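Local coordinates for protein nucleoporin nup120 (Schizosaccharomyces pombe, PDB 4GQ2) that serves as a structural component of the nuclear pore complex, where nucleoporins can also act as docking partners for transiently associated transport factors, at residues K94-S99 with L143-F148; N305-F310 with I343-S348; H426-N431 with E466-V471; L903-F908 with T939-K944. One frame throughout, in Å; residues are numbered along the deposited sequence.

Interaction 1 of 4, residues K94-S99 with L143-F148; sequences KKEPLS and LSKTWF
Glu96 reaches across to Lys145 and forms the salt bridge of this contact. Lys145 NZ lies 2.9 Å from Glu96 OE2, which accepts through its syn lone pair, on the side of OE1. The two side chains cross at about a right angle. The extended Lys145 chain (chi3 179°) spans the gap to the glutamate. The CD methylene of the lysine sits 3.5 Å from Glu96 OE1, so the carboxylate also rests against the aliphatic chain. OE1 accepts a hydrogen bond from Gln149 NE2, and Lys145 NZ has a second carboxylate partner in Asp125. With an alanine here, the Lys145 amine would probably lose one of these two carboxylate partners, and Gln149 NE2 this acceptor. The segment 94-99 belongs to the beta-propeller domain, in the loop that joins strands 83-88 and 101-106 of one sheet. The segment 143-148 follows strand 138-143 of another sheet and enters the short helix 146-149. The contact therefore ties together the connections of two propeller sheets. Further along the loop, Ser99 passes close to the helical turn. Its CA makes a CA-H...O contact of 3.4 Å with Phe148 O. Ser99 OG lies beside the backbone N (chi1 -59°), 4.1 Å from Phe148 CB. The hydroxyl itself is hydrogen-bonded to Asp88. The Phe148 ring leads away from the loop and packs on Leu74 and Ile86.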
loop_
_atom_site.group_PDB
_atom_site.type_symbol
_atom_site.label_atom_id
_atom_site.label_comp_id
_atom_site.label_asym_id
_atom_site.label_seq_id
_atom_site.Cartn_x
_atom_site.Cartn_y
_atom_site.Cartn_z
ATOM N N LYS A 94 -12.158 7.131 22.120
ATOM C CA LYS A 94 -12.068 7.858 23.381
ATOM C C LYS A 94 -12.366 9.345 23.212
ATOM O O LYS A 94 -12.582 9.828 22.100
ATOM C CB LYS A 94 -10.699 7.645 24.042
ATOM C CG LYS A 94 -10.690 6.561 25.113
ATOM C CD LYS A 94 -10.280 5.196 24.572
ATOM C CE LYS A 94 -8.868 4.810 24.997
ATOM N NZ LYS A 94 -7.812 5.726 24.478
ATOM N N LYS A 95 -12.404 10.052 24.337
ATOM C CA LYS A 95 -12.442 11.507 24.351
ATOM C C LYS A 95 -11.009 12.041 24.395
ATOM O O LYS A 95 -10.770 13.157 24.867
ATOM C CB LYS A 95 -13.194 12.005 25.590
ATOM C CG LYS A 95 -14.711 12.008 25.488
ATOM C CD LYS A 95 -15.320 12.701 26.702
ATOM C CE LYS A 95 -16.826 12.881 26.569
ATOM N NZ LYS A 95 -17.586 11.617 26.784
ATOM N N GLU A 96 -10.059 11.245 23.902
ATOM C CA GLU A 96 -8.637 11.487 24.172
ATOM C C GLU A 96 -7.774 11.645 22.912
ATOM O O GLU A 96 -8.165 11.194 21.836
ATOM C CB GLU A 96 -8.080 10.372 25.069
ATOM C CG GLU A 96 -8.789 10.235 26.413
ATOM C CD GLU A 96 -7.904 9.661 27.507
ATOM O OE1 GLU A 96 -6.754 10.131 27.658
ATOM O OE2 GLU A 96 -8.364 8.749 28.230
ATOM N N PRO A 97 -6.591 12.286 23.046
ATOM C CA PRO A 97 -5.656 12.374 21.916
ATOM C C PRO A 97 -5.180 10.985 21.504
ATOM O O PRO A 97 -5.104 10.080 22.344
ATOM C CB PRO A 97 -4.474 13.174 22.482
ATOM C CG PRO A 97 -4.975 13.812 23.736
ATOM C CD PRO A 97 -6.025 12.885 24.269
ATOM N N LEU A 98 -4.864 10.825 20.221
ATOM C CA LEU A 98 -4.452 9.538 19.677
ATOM C C LEU A 98 -3.174 9.014 20.313
ATOM O O LEU A 98 -2.294 9.790 20.696
ATOM C CB LEU A 98 -4.251 9.639 18.170
ATOM C CG LEU A 98 -5.435 10.112 17.328
ATOM C CD1 LEU A 98 -4.991 10.245 15.882
ATOM C CD2 LEU A 98 -6.635 9.182 17.447
ATOM N N SER A 99 -3.084 7.692 20.422
ATOM C CA SER A 99 -1.853 7.038 20.849
ATOM C C SER A 99 -0.877 6.999 19.680
ATOM O O SER A 99 -1.019 6.191 18.770
ATOM C CB SER A 99 -2.142 5.621 21.345
ATOM O OG SER A 99 -3.056 5.637 22.424
ATOM N N LEU A 143 1.696 4.189 35.182
ATOM C CA LEU A 143 1.585 4.581 33.782
ATOM C C LEU A 143 0.887 5.915 33.637
ATOM O O LEU A 143 -0.177 6.138 34.216
ATOM C CB LEU A 143 0.805 3.534 32.983
ATOM C CG LEU A 143 1.446 2.175 32.704
ATOM C CD1 LEU A 143 0.409 1.233 32.109
ATOM C CD2 LEU A 143 2.651 2.312 31.784
ATOM N N SER A 144 1.490 6.797 32.856
ATOM C CA SER A 144 0.814 8.013 32.436
ATOM C C SER A 144 0.288 7.832 31.010
ATOM O O SER A 144 1.016 7.364 30.119
ATOM C CB SER A 144 1.763 9.206 32.522
ATOM O OG SER A 144 1.126 10.389 32.080
ATOM N N LYS A 145 -0.979 8.186 30.808
ATOM C CA LYS A 145 -1.582 8.203 29.471
ATOM C C LYS A 145 -0.810 9.112 28.511
ATOM O O LYS A 145 -0.749 8.850 27.310
ATOM C CB LYS A 145 -3.050 8.626 29.539
ATOM C CG LYS A 145 -3.962 7.568 30.137
ATOM C CD LYS A 145 -5.422 7.990 30.104
ATOM C CE LYS A 145 -6.305 6.900 30.692
ATOM N NZ LYS A 145 -7.753 7.226 30.572
ATOM N N THR A 146 -0.218 10.170 29.061
ATOM C CA THR A 146 0.619 11.115 28.318
ATOM C C THR A 146 1.728 10.433 27.520
ATOM O O THR A 146 2.089 10.893 26.434
ATOM C CB THR A 146 1.253 12.142 29.285
ATOM O OG1 THR A 146 0.225 12.973 29.830
ATOM C CG2 THR A 146 2.272 13.027 28.582
ATOM N N TRP A 147 2.267 9.343 28.067
ATOM C CA TRP A 147 3.408 8.652 27.469
ATOM C C TRP A 147 3.083 8.138 26.102
ATOM O O TRP A 147 3.956 8.036 25.237
ATOM C CB TRP A 147 3.843 7.475 28.329
ATOM C CG TRP A 147 4.346 7.821 29.704
ATOM C CD1 TRP A 147 4.560 9.085 30.252
ATOM C CD2 TRP A 147 4.766 6.881 30.743
ATOM N NE1 TRP A 147 5.038 8.988 31.529
ATOM C CE2 TRP A 147 5.187 7.696 31.887
ATOM C CE3 TRP A 147 4.820 5.495 30.844
ATOM C CZ2 TRP A 147 5.642 7.127 33.068
ATOM C CZ3 TRP A 147 5.281 4.931 32.038
ATOM C CH2 TRP A 147 5.684 5.728 33.122
ATOM N N PHE A 148 1.817 7.788 25.910
ATOM C CA PHE A 148 1.360 7.256 24.651
ATOM C C PHE A 148 1.017 8.361 23.662
ATOM O O PHE A 148 0.943 8.114 22.460
ATOM C CB PHE A 148 0.148 6.348 24.886
ATOM C CG PHE A 148 0.443 5.173 25.769
ATOM C CD1 PHE A 148 0.952 3.996 25.232
ATOM C CD2 PHE A 148 0.227 5.246 27.141
ATOM C CE1 PHE A 148 1.234 2.909 26.045
ATOM C CE2 PHE A 148 0.512 4.163 27.958
ATOM C CZ PHE A 148 1.017 2.995 27.409
#

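Interaction 2 of 4, residues N305-F310 with I343-S348; sequences NSHGSF and IPWMLS
Trp345 meets His307 through its CB, which lies 3.8 Å from His307 CE1. The approach is oblique to both rings, and they do not stack. Trp345 CG stands beside the backbone N (chi1 -78°), and the indole leads away from His307. It packs on Ser370, Asn373 and Val375 of the next two strands, and also touches Pro338 and Asp339. The imidazole of His307 is hydrogen-bonded through NE2 to Glu341. The carbonyl O of His307 is hydrogen-bonded to the hydroxyl of Tyr301. These two bonds are likely to steady the loop beside Trp345. This loop closes the hairpin of strands 297-302 and 309-317 in a four-stranded antiparallel sheet of the beta-propeller. Trp345 lies just ahead of strand 346-354, an edge strand of a separate mixed sheet. The contact thus bridges two sheets of the propeller. At Met346 the chain is hydrogen-bonded through its backbone to Lys369, which fixes the strand in its own sheet. Leu347 follows with a purely apolar touch. Its CG lies anti to the backbone N (chi1 -178°), and the CD2 methyl reaches to 4.4 Å from Phe310 CZ. The methyl comes obliquely to the ring. Phe310 also meets Tyr301, and its ring packs edge-to-face with Phe350. Leu347 itself rests on Tyr301 and Ile366.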
loop_
_atom_site.group_PDB
_atom_site.type_symbol
_atom_site.label_atom_id
_atom_site.label_comp_id
_atom_site.label_asym_id
_atom_site.label_seq_id
_atom_site.Cartn_x
_atom_site.Cartn_y
_atom_site.Cartn_z
ATOM N N ASN A 305 -4.999 -38.099 28.385
ATOM C CA ASN A 305 -4.168 -38.689 27.353
ATOM C C ASN A 305 -4.453 -38.026 26.011
ATOM O O ASN A 305 -3.579 -37.974 25.146
ATOM C CB ASN A 305 -4.424 -40.193 27.260
ATOM C CG ASN A 305 -4.057 -40.926 28.536
ATOM O OD1 ASN A 305 -4.930 -41.417 29.255
ATOM N ND2 ASN A 305 -2.763 -40.992 28.832
ATOM N N SER A 306 -5.675 -37.510 25.853
ATOM C CA SER A 306 -6.117 -36.901 24.593
ATOM C C SER A 306 -6.765 -35.522 24.768
ATOM O O SER A 306 -7.979 -35.366 24.613
ATOM C CB SER A 306 -7.074 -37.841 23.856
ATOM O OG SER A 306 -8.270 -38.018 24.592
ATOM N N HIS A 307 -5.937 -34.532 25.100
ATOM C CA HIS A 307 -6.324 -33.104 25.120
ATOM C C HIS A 307 -7.075 -32.614 26.333
ATOM O O HIS A 307 -7.156 -31.406 26.568
ATOM C CB HIS A 307 -7.023 -32.683 23.819
ATOM C CG HIS A 307 -6.222 -32.992 22.576
ATOM N ND1 HIS A 307 -4.899 -32.742 22.484
ATOM C CD2 HIS A 307 -6.599 -33.557 21.362
ATOM C CE1 HIS A 307 -4.453 -33.129 21.275
ATOM N NE2 HIS A 307 -5.493 -33.625 20.587
ATOM N N GLY A 308 -7.618 -33.533 27.125
ATOM C CA GLY A 308 -8.222 -33.166 28.401
ATOM C C GLY A 308 -9.702 -32.839 28.353
ATOM O O GLY A 308 -10.406 -33.212 27.415
ATOM N N SER A 309 -10.166 -32.142 29.386
ATOM C CA SER A 309 -11.561 -31.739 29.510
ATOM C C SER A 309 -11.641 -30.520 30.417
ATOM O O SER A 309 -10.646 -30.133 31.026
ATOM C CB SER A 309 -12.415 -32.883 30.073
ATOM O OG SER A 309 -11.915 -33.344 31.318
ATOM N N PHE A 310 -12.822 -29.919 30.506
ATOM C CA PHE A 310 -12.992 -28.690 31.269
ATOM C C PHE A 310 -14.178 -28.763 32.227
ATOM O O PHE A 310 -15.190 -29.394 31.926
ATOM C CB PHE A 310 -13.174 -27.500 30.325
ATOM C CG PHE A 310 -11.942 -27.145 29.535
ATOM C CD1 PHE A 310 -11.691 -27.741 28.303
ATOM C CD2 PHE A 310 -11.044 -26.196 30.014
ATOM C CE1 PHE A 310 -10.562 -27.411 27.572
ATOM C CE2 PHE A 310 -9.914 -25.857 29.286
ATOM C CZ PHE A 310 -9.674 -26.465 28.063
ATOM N N ILE A 343 1.646 -35.728 16.177
ATOM C CA ILE A 343 2.440 -34.640 16.762
ATOM C C ILE A 343 1.645 -34.020 17.924
ATOM O O ILE A 343 0.416 -33.905 17.837
ATOM C CB ILE A 343 2.863 -33.563 15.726
ATOM C CG1 ILE A 343 1.676 -33.065 14.889
ATOM C CG2 ILE A 343 3.966 -34.091 14.821
ATOM C CD1 ILE A 343 1.030 -31.791 15.399
ATOM N N PRO A 344 2.332 -33.622 19.014
ATOM C CA PRO A 344 1.605 -33.243 20.228
ATOM C C PRO A 344 1.004 -31.835 20.190
ATOM O O PRO A 344 1.504 -30.966 19.479
ATOM C CB PRO A 344 2.678 -33.333 21.313
ATOM C CG PRO A 344 3.958 -33.033 20.604
ATOM C CD PRO A 344 3.791 -33.449 19.168
ATOM N N TRP A 345 -0.070 -31.636 20.953
ATOM C CA TRP A 345 -0.702 -30.330 21.129
ATOM C C TRP A 345 -0.828 -30.019 22.596
ATOM O O TRP A 345 -1.259 -30.869 23.384
ATOM C CB TRP A 345 -2.090 -30.310 20.504
ATOM C CG TRP A 345 -2.136 -30.152 19.003
ATOM C CD1 TRP A 345 -2.290 -31.154 18.049
ATOM C CD2 TRP A 345 -2.072 -28.900 18.229
ATOM N NE1 TRP A 345 -2.311 -30.630 16.783
ATOM C CE2 TRP A 345 -2.184 -29.286 16.817
ATOM C CE3 TRP A 345 -1.929 -27.552 18.550
ATOM C CZ2 TRP A 345 -2.152 -28.346 15.791
ATOM C CZ3 TRP A 345 -1.900 -26.614 17.506
ATOM C CH2 TRP A 345 -2.003 -27.003 16.162
ATOM N N MET A 346 -0.463 -28.796 22.974
ATOM C CA MET A 346 -0.549 -28.351 24.366
ATOM C C MET A 346 -1.506 -27.182 24.527
ATOM O O MET A 346 -1.605 -26.314 23.658
ATOM C CB MET A 346 0.824 -27.943 24.903
ATOM C CG MET A 346 1.781 -29.095 25.151
ATOM S SD MET A 346 3.223 -28.578 26.102
ATOM C CE MET A 346 4.340 -29.944 25.786
ATOM N N LEU A 347 -2.205 -27.163 25.653
ATOM C CA LEU A 347 -3.015 -26.020 26.025
ATOM C C LEU A 347 -2.097 -24.833 26.267
ATOM O O LEU A 347 -1.132 -24.931 27.027
ATOM C CB LEU A 347 -3.829 -26.318 27.290
ATOM C CG LEU A 347 -4.767 -25.208 27.754
ATOM C CD1 LEU A 347 -5.775 -24.909 26.660
ATOM C CD2 LEU A 347 -5.481 -25.581 29.042
ATOM N N SER A 348 -2.392 -23.721 25.603
ATOM C CA SER A 348 -1.666 -22.482 25.838
ATOM C C SER A 348 -2.416 -21.595 26.828
ATOM O O SER A 348 -1.817 -21.050 27.754
ATOM C CB SER A 348 -1.430 -21.736 24.522
ATOM O OG SER A 348 -1.083 -20.380 24.761
#

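Interaction 3 of 4, residues H426-N431 with E466-V471; sequences HIFAHN and ELKNAV
Phe428 carries the contact, laying one ring face against Lys468. Lys468 CG stands 3.5 Å from the ring centroid and only 3° off the ring normal. This is a CH-pi contact made by the aliphatic part of a charged side chain. The two side chains slide past each other in opposite directions. Lys468 bends at chi3 (-104°) and chi4, and its NZ stays above the same face, over the CB side of the ring, 4.1 Å from Phe428 CD2. Two methyls meet the ring at its edge, near its plane. Leu467 CD2 is 4.1 Å from Phe428 CE2, and Val471 CG2 is 4.1 Å from Phe428 CZ. The three partners follow one face of helix 464-478, with Leu467 and Val471 one turn apart. A backbone bond from Val471 N to Leu467 O keeps that spacing. Phe428 points its side chain from segment 426-431 toward helix 464-478. Helix 434-443 adds Ile437, which touches Phe428, Ile427 and Val471. Ile427 and Val471 both pack on Trp503, so the contact is packed among helices 419-428, 434-443, 464-478 and 492-515.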
loop_
_atom_site.group_PDB
_atom_site.type_symbol
_atom_site.label_atom_id
_atom_site.label_comp_id
_atom_site.label_asym_id
_atom_site.label_seq_id
_atom_site.Cartn_x
_atom_site.Cartn_y
_atom_site.Cartn_z
ATOM N N HIS A 426 5.497 -7.785 -2.635
ATOM C CA HIS A 426 5.173 -9.007 -1.917
ATOM C C HIS A 426 5.736 -9.066 -0.517
ATOM O O HIS A 426 5.045 -9.464 0.419
ATOM C CB HIS A 426 5.619 -10.231 -2.718
ATOM C CG HIS A 426 5.473 -11.527 -1.963
ATOM N ND1 HIS A 426 6.498 -12.102 -1.308
ATOM C CD2 HIS A 426 4.362 -12.337 -1.744
ATOM C CE1 HIS A 426 6.072 -13.229 -0.710
ATOM N NE2 HIS A 426 4.764 -13.372 -0.978
ATOM N N ILE A 427 6.991 -8.672 -0.357
ATOM C CA ILE A 427 7.641 -8.709 0.953
ATOM C C ILE A 427 7.073 -7.672 1.935
ATOM O O ILE A 427 6.940 -7.955 3.123
ATOM C CB ILE A 427 9.164 -8.539 0.808
ATOM C CG1 ILE A 427 9.747 -9.758 0.089
ATOM C CG2 ILE A 427 9.833 -8.338 2.168
ATOM C CD1 ILE A 427 11.168 -9.567 -0.393
ATOM N N PHE A 428 6.738 -6.482 1.440
ATOM C CA PHE A 428 6.244 -5.415 2.309
ATOM C C PHE A 428 4.730 -5.399 2.537
ATOM O O PHE A 428 4.228 -4.584 3.305
ATOM C CB PHE A 428 6.764 -4.054 1.843
ATOM C CG PHE A 428 8.182 -3.796 2.261
ATOM C CD1 PHE A 428 9.245 -4.205 1.457
ATOM C CD2 PHE A 428 8.458 -3.195 3.486
ATOM C CE1 PHE A 428 10.555 -3.990 1.856
ATOM C CE2 PHE A 428 9.764 -2.977 3.890
ATOM C CZ PHE A 428 10.814 -3.372 3.073
ATOM N N ALA A 429 4.021 -6.317 1.888
ATOM C CA ALA A 429 2.584 -6.459 2.072
ATOM C C ALA A 429 2.259 -7.855 2.591
ATOM O O ALA A 429 1.169 -8.371 2.367
ATOM C CB ALA A 429 1.846 -6.180 0.764
ATOM N N HIS A 430 3.205 -8.456 3.305
ATOM C CA HIS A 430 3.065 -9.850 3.710
ATOM C C HIS A 430 2.571 -10.066 5.117
ATOM O O HIS A 430 2.319 -11.204 5.519
ATOM C CB HIS A 430 4.368 -10.603 3.477
ATOM C CG HIS A 430 4.177 -12.081 3.264
ATOM N ND1 HIS A 430 4.567 -13.000 4.165
ATOM C CD2 HIS A 430 3.594 -12.783 2.211
ATOM C CE1 HIS A 430 4.262 -14.229 3.711
ATOM N NE2 HIS A 430 3.666 -14.094 2.514
ATOM N N ASN A 431 2.416 -8.978 5.872
ATOM C CA ASN A 431 1.980 -9.038 7.273
ATOM C C ASN A 431 3.034 -9.609 8.236
ATOM O O ASN A 431 2.712 -10.040 9.344
ATOM C CB ASN A 431 0.639 -9.779 7.417
ATOM C CG ASN A 431 -0.472 -9.147 6.595
ATOM O OD1 ASN A 431 -0.296 -8.848 5.413
ATOM N ND2 ASN A 431 -1.631 -8.950 7.220
ATOM N N GLU A 466 12.715 4.455 3.293
ATOM C CA GLU A 466 14.155 4.257 3.354
ATOM C C GLU A 466 14.480 2.775 3.510
ATOM O O GLU A 466 15.433 2.289 2.905
ATOM C CB GLU A 466 14.786 5.088 4.478
ATOM C CG GLU A 466 15.135 6.520 4.071
ATOM C CD GLU A 466 15.322 7.471 5.251
ATOM O OE1 GLU A 466 15.878 7.058 6.292
ATOM O OE2 GLU A 466 14.910 8.648 5.133
ATOM N N LEU A 467 13.669 2.063 4.297
ATOM C CA LEU A 467 13.850 0.621 4.487
ATOM C C LEU A 467 13.625 -0.147 3.184
ATOM O O LEU A 467 14.431 -1.011 2.822
ATOM C CB LEU A 467 12.934 0.079 5.596
ATOM C CG LEU A 467 13.096 -1.396 5.982
ATOM C CD1 LEU A 467 14.512 -1.691 6.460
ATOM C CD2 LEU A 467 12.085 -1.778 7.051
ATOM N N LYS A 468 12.528 0.182 2.498
ATOM C CA LYS A 468 12.209 -0.379 1.182
ATOM C C LYS A 468 13.343 -0.161 0.189
ATOM O O LYS A 468 13.766 -1.095 -0.484
ATOM C CB LYS A 468 10.916 0.223 0.628
ATOM C CG LYS A 468 9.663 -0.517 1.052
ATOM C CD LYS A 468 8.564 -0.363 0.017
ATOM C CE LYS A 468 7.512 0.627 0.469
ATOM N NZ LYS A 468 6.810 0.108 1.677
ATOM N N ASN A 469 13.825 1.077 0.113
ATOM C CA ASN A 469 14.952 1.433 -0.745
ATOM C C ASN A 469 16.254 0.718 -0.378
ATOM O O ASN A 469 17.048 0.378 -1.253
ATOM C CB ASN A 469 15.155 2.950 -0.745
ATOM C CG ASN A 469 13.940 3.697 -1.272
ATOM O OD1 ASN A 469 13.138 3.156 -2.044
ATOM N ND2 ASN A 469 13.792 4.943 -0.852
ATOM N N ALA A 470 16.455 0.491 0.920
ATOM C CA ALA A 470 17.654 -0.145 1.412
ATOM C C ALA A 470 17.631 -1.631 1.053
ATOM O O ALA A 470 18.658 -2.192 0.667
ATOM C CB ALA A 470 17.784 0.062 2.917
ATOM N N VAL A 471 16.453 -2.250 1.169
ATOM C CA VAL A 471 16.269 -3.650 0.783
ATOM C C VAL A 471 16.539 -3.814 -0.701
ATOM O O VAL A 471 17.363 -4.638 -1.082
ATOM C CB VAL A 471 14.860 -4.189 1.145
ATOM C CG1 VAL A 471 14.583 -5.505 0.434
ATOM C CG2 VAL A 471 14.739 -4.411 2.641
#

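Interaction 4 of 4, residues L903-F908 with T939-K944; sequences LSKKLF and THETLK
Glu941 and Phe908 bring together two helices of the HEAT-repeat region, 903-908 within helix 895-909 and 939-944 within helix 932-949. The segment axes run nearly parallel, 25° apart and 10.8 Å at closest approach. Helix 913-925 lies between them in sequence, as in an alpha solenoid, where every second helix runs the same way. Glu941 is buried and bends at chi2 (-76°), which brings its carboxylate to the other helix. Glu941 CD lies 3.6 Å from Lys905 CG, and OE2 is 3.1 Å from Ser904 OG. That serine hydroxyl is hydrogen-bonded to Ala916 O. The Lys905 amine stays beyond salt-bridge range, with NZ 4.3 Å from Glu941 OE1, but would probably still favour the charged form of the buried carboxylate. Replacing Glu941 by alanine is likely to open a gap beside Ser904 and leave Lys905 without this nearby opposite charge. One turn on, Phe908 and Lys944 cross at about a right angle. Phe908 also packs on Thr945 and Ala948. The lysine bends at its last torsion, and its NZ comes obliquely to the ring, 3.4 Å from both Phe908 CE2 and CZ. Across the ring's tip, Phe908 CE1 is 3.7 Å from Lys944 O.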
loop_
_atom_site.group_PDB
_atom_site.type_symbol
_atom_site.label_atom_id
_atom_site.label_comp_id
_atom_site.label_asym_id
_atom_site.label_seq_id
_atom_site.Cartn_x
_atom_site.Cartn_y
_atom_site.Cartn_z
ATOM N N LEU A 903 -11.539 29.868 -11.670
ATOM C CA LEU A 903 -10.346 29.325 -12.302
ATOM C C LEU A 903 -9.234 30.351 -12.402
ATOM O O LEU A 903 -8.087 30.061 -12.060
ATOM C CB LEU A 903 -10.674 28.761 -13.681
ATOM C CG LEU A 903 -11.528 27.497 -13.631
ATOM C CD1 LEU A 903 -11.453 26.775 -14.966
ATOM C CD2 LEU A 903 -11.071 26.594 -12.500
ATOM N N SER A 904 -9.584 31.556 -12.843
ATOM C CA SER A 904 -8.626 32.653 -12.931
ATOM C C SER A 904 -7.873 32.859 -11.618
ATOM O O SER A 904 -6.639 32.874 -11.603
ATOM C CB SER A 904 -9.328 33.945 -13.338
ATOM O OG SER A 904 -8.382 34.982 -13.488
ATOM N N LYS A 905 -8.619 32.993 -10.522
ATOM C CA LYS A 905 -8.032 33.214 -9.195
ATOM C C LYS A 905 -7.206 32.007 -8.750
ATOM O O LYS A 905 -6.237 32.157 -8.002
ATOM C CB LYS A 905 -9.120 33.512 -8.145
ATOM C CG LYS A 905 -9.919 34.790 -8.373
ATOM C CD LYS A 905 -11.238 34.778 -7.607
ATOM C CE LYS A 905 -11.182 35.606 -6.329
ATOM N NZ LYS A 905 -11.411 37.054 -6.602
ATOM N N LYS A 906 -7.596 30.816 -9.210
ATOM C CA LYS A 906 -6.919 29.585 -8.814
ATOM C C LYS A 906 -5.593 29.419 -9.551
ATOM O O LYS A 906 -4.581 29.089 -8.944
ATOM C CB LYS A 906 -7.815 28.358 -9.026
ATOM C CG LYS A 906 -7.376 27.129 -8.244
ATOM C CD LYS A 906 -7.797 27.246 -6.789
ATOM C CE LYS A 906 -6.990 26.330 -5.892
ATOM N NZ LYS A 906 -6.988 26.860 -4.502
ATOM N N LEU A 907 -5.598 29.654 -10.858
ATOM C CA LEU A 907 -4.357 29.627 -11.617
ATOM C C LEU A 907 -3.406 30.707 -11.105
ATOM O O LEU A 907 -2.188 30.523 -11.118
ATOM C CB LEU A 907 -4.622 29.800 -13.113
ATOM C CG LEU A 907 -4.990 28.593 -13.993
ATOM C CD1 LEU A 907 -4.037 27.417 -13.806
ATOM C CD2 LEU A 907 -6.428 28.151 -13.780
ATOM N N PHE A 908 -3.985 31.814 -10.632
ATOM C CA PHE A 908 -3.231 32.960 -10.123
ATOM C C PHE A 908 -2.435 32.612 -8.866
ATOM O O PHE A 908 -1.280 33.019 -8.733
ATOM C CB PHE A 908 -4.168 34.154 -9.858
ATOM C CG PHE A 908 -3.462 35.380 -9.339
ATOM C CD1 PHE A 908 -2.856 36.278 -10.219
ATOM C CD2 PHE A 908 -3.398 35.639 -7.968
ATOM C CE1 PHE A 908 -2.202 37.407 -9.743
ATOM C CE2 PHE A 908 -2.741 36.765 -7.488
ATOM C CZ PHE A 908 -2.146 37.653 -8.376
ATOM N N THR A 939 -13.298 42.520 -14.158
ATOM C CA THR A 939 -12.342 43.494 -14.697
ATOM C C THR A 939 -11.255 43.784 -13.673
ATOM O O THR A 939 -10.101 44.040 -14.038
ATOM C CB THR A 939 -12.998 44.820 -15.136
ATOM O OG1 THR A 939 -13.478 45.523 -13.986
ATOM C CG2 THR A 939 -14.147 44.577 -16.115
ATOM N N HIS A 940 -11.632 43.743 -12.393
ATOM C CA HIS A 940 -10.666 43.784 -11.292
ATOM C C HIS A 940 -9.666 42.667 -11.436
ATOM O O HIS A 940 -8.456 42.912 -11.435
ATOM C CB HIS A 940 -11.379 43.683 -9.949
ATOM C CG HIS A 940 -11.957 44.993 -9.458
ATOM N ND1 HIS A 940 -12.280 45.199 -8.168
ATOM C CD2 HIS A 940 -12.250 46.179 -10.130
ATOM C CE1 HIS A 940 -12.769 46.444 -8.024
ATOM N NE2 HIS A 940 -12.746 47.041 -9.224
ATOM N N GLU A 941 -10.159 41.437 -11.585
ATOM C CA GLU A 941 -9.279 40.284 -11.779
ATOM C C GLU A 941 -8.442 40.355 -13.055
ATOM O O GLU A 941 -7.265 39.989 -13.036
ATOM C CB GLU A 941 -10.046 38.959 -11.700
ATOM C CG GLU A 941 -9.947 38.284 -10.337
ATOM C CD GLU A 941 -8.603 37.609 -10.091
ATOM O OE1 GLU A 941 -7.992 37.866 -9.032
ATOM O OE2 GLU A 941 -8.158 36.814 -10.948
ATOM N N THR A 942 -9.030 40.831 -14.152
ATOM C CA THR A 942 -8.261 41.014 -15.386
ATOM C C THR A 942 -7.018 41.878 -15.145
ATOM O O THR A 942 -5.909 41.493 -15.535
ATOM C CB THR A 942 -9.107 41.615 -16.527
ATOM O OG1 THR A 942 -10.240 40.779 -16.772
ATOM C CG2 THR A 942 -8.283 41.717 -17.807
ATOM N N LEU A 943 -7.209 43.032 -14.501
ATOM C CA LEU A 943 -6.104 43.939 -14.186
ATOM C C LEU A 943 -5.033 43.190 -13.411
ATOM O O LEU A 943 -3.887 43.082 -13.855
ATOM C CB LEU A 943 -6.585 45.153 -13.374
ATOM C CG LEU A 943 -7.433 46.234 -14.058
ATOM C CD1 LEU A 943 -7.888 47.273 -13.041
ATOM C CD2 LEU A 943 -6.688 46.898 -15.212
ATOM N N LYS A 944 -5.441 42.658 -12.264
ATOM C CA LYS A 944 -4.588 41.875 -11.380
ATOM C C LYS A 944 -3.802 40.775 -12.112
ATOM O O LYS A 944 -2.644 40.508 -11.776
ATOM C CB LYS A 944 -5.454 41.275 -10.269
ATOM C CG LYS A 944 -4.708 40.714 -9.074
ATOM C CD LYS A 944 -5.683 40.444 -7.934
ATOM C CE LYS A 944 -5.178 39.363 -6.993
ATOM N NZ LYS A 944 -3.883 39.729 -6.357
#

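Overall arrangement
The four contacts follow one another along the chain, and none touches another. Interactions 1 and 2 join sheets of the beta-propeller, with centres about 40 Å apart. Interaction 3 joins helices later in the chain than the propeller strands of interactions 1 and 2. Its centre is about 30 Å from that of interaction 1 and about 39 Å from that of interaction 2. Interaction 4 lies in the HEAT-repeat region near the end of the chain. Interactions 2 and 4 are the most distant pair, about 78 Å between centres and on opposite sides of the chain's centre. Interaction 3 is about 46 Å from interaction 4, centre to centre.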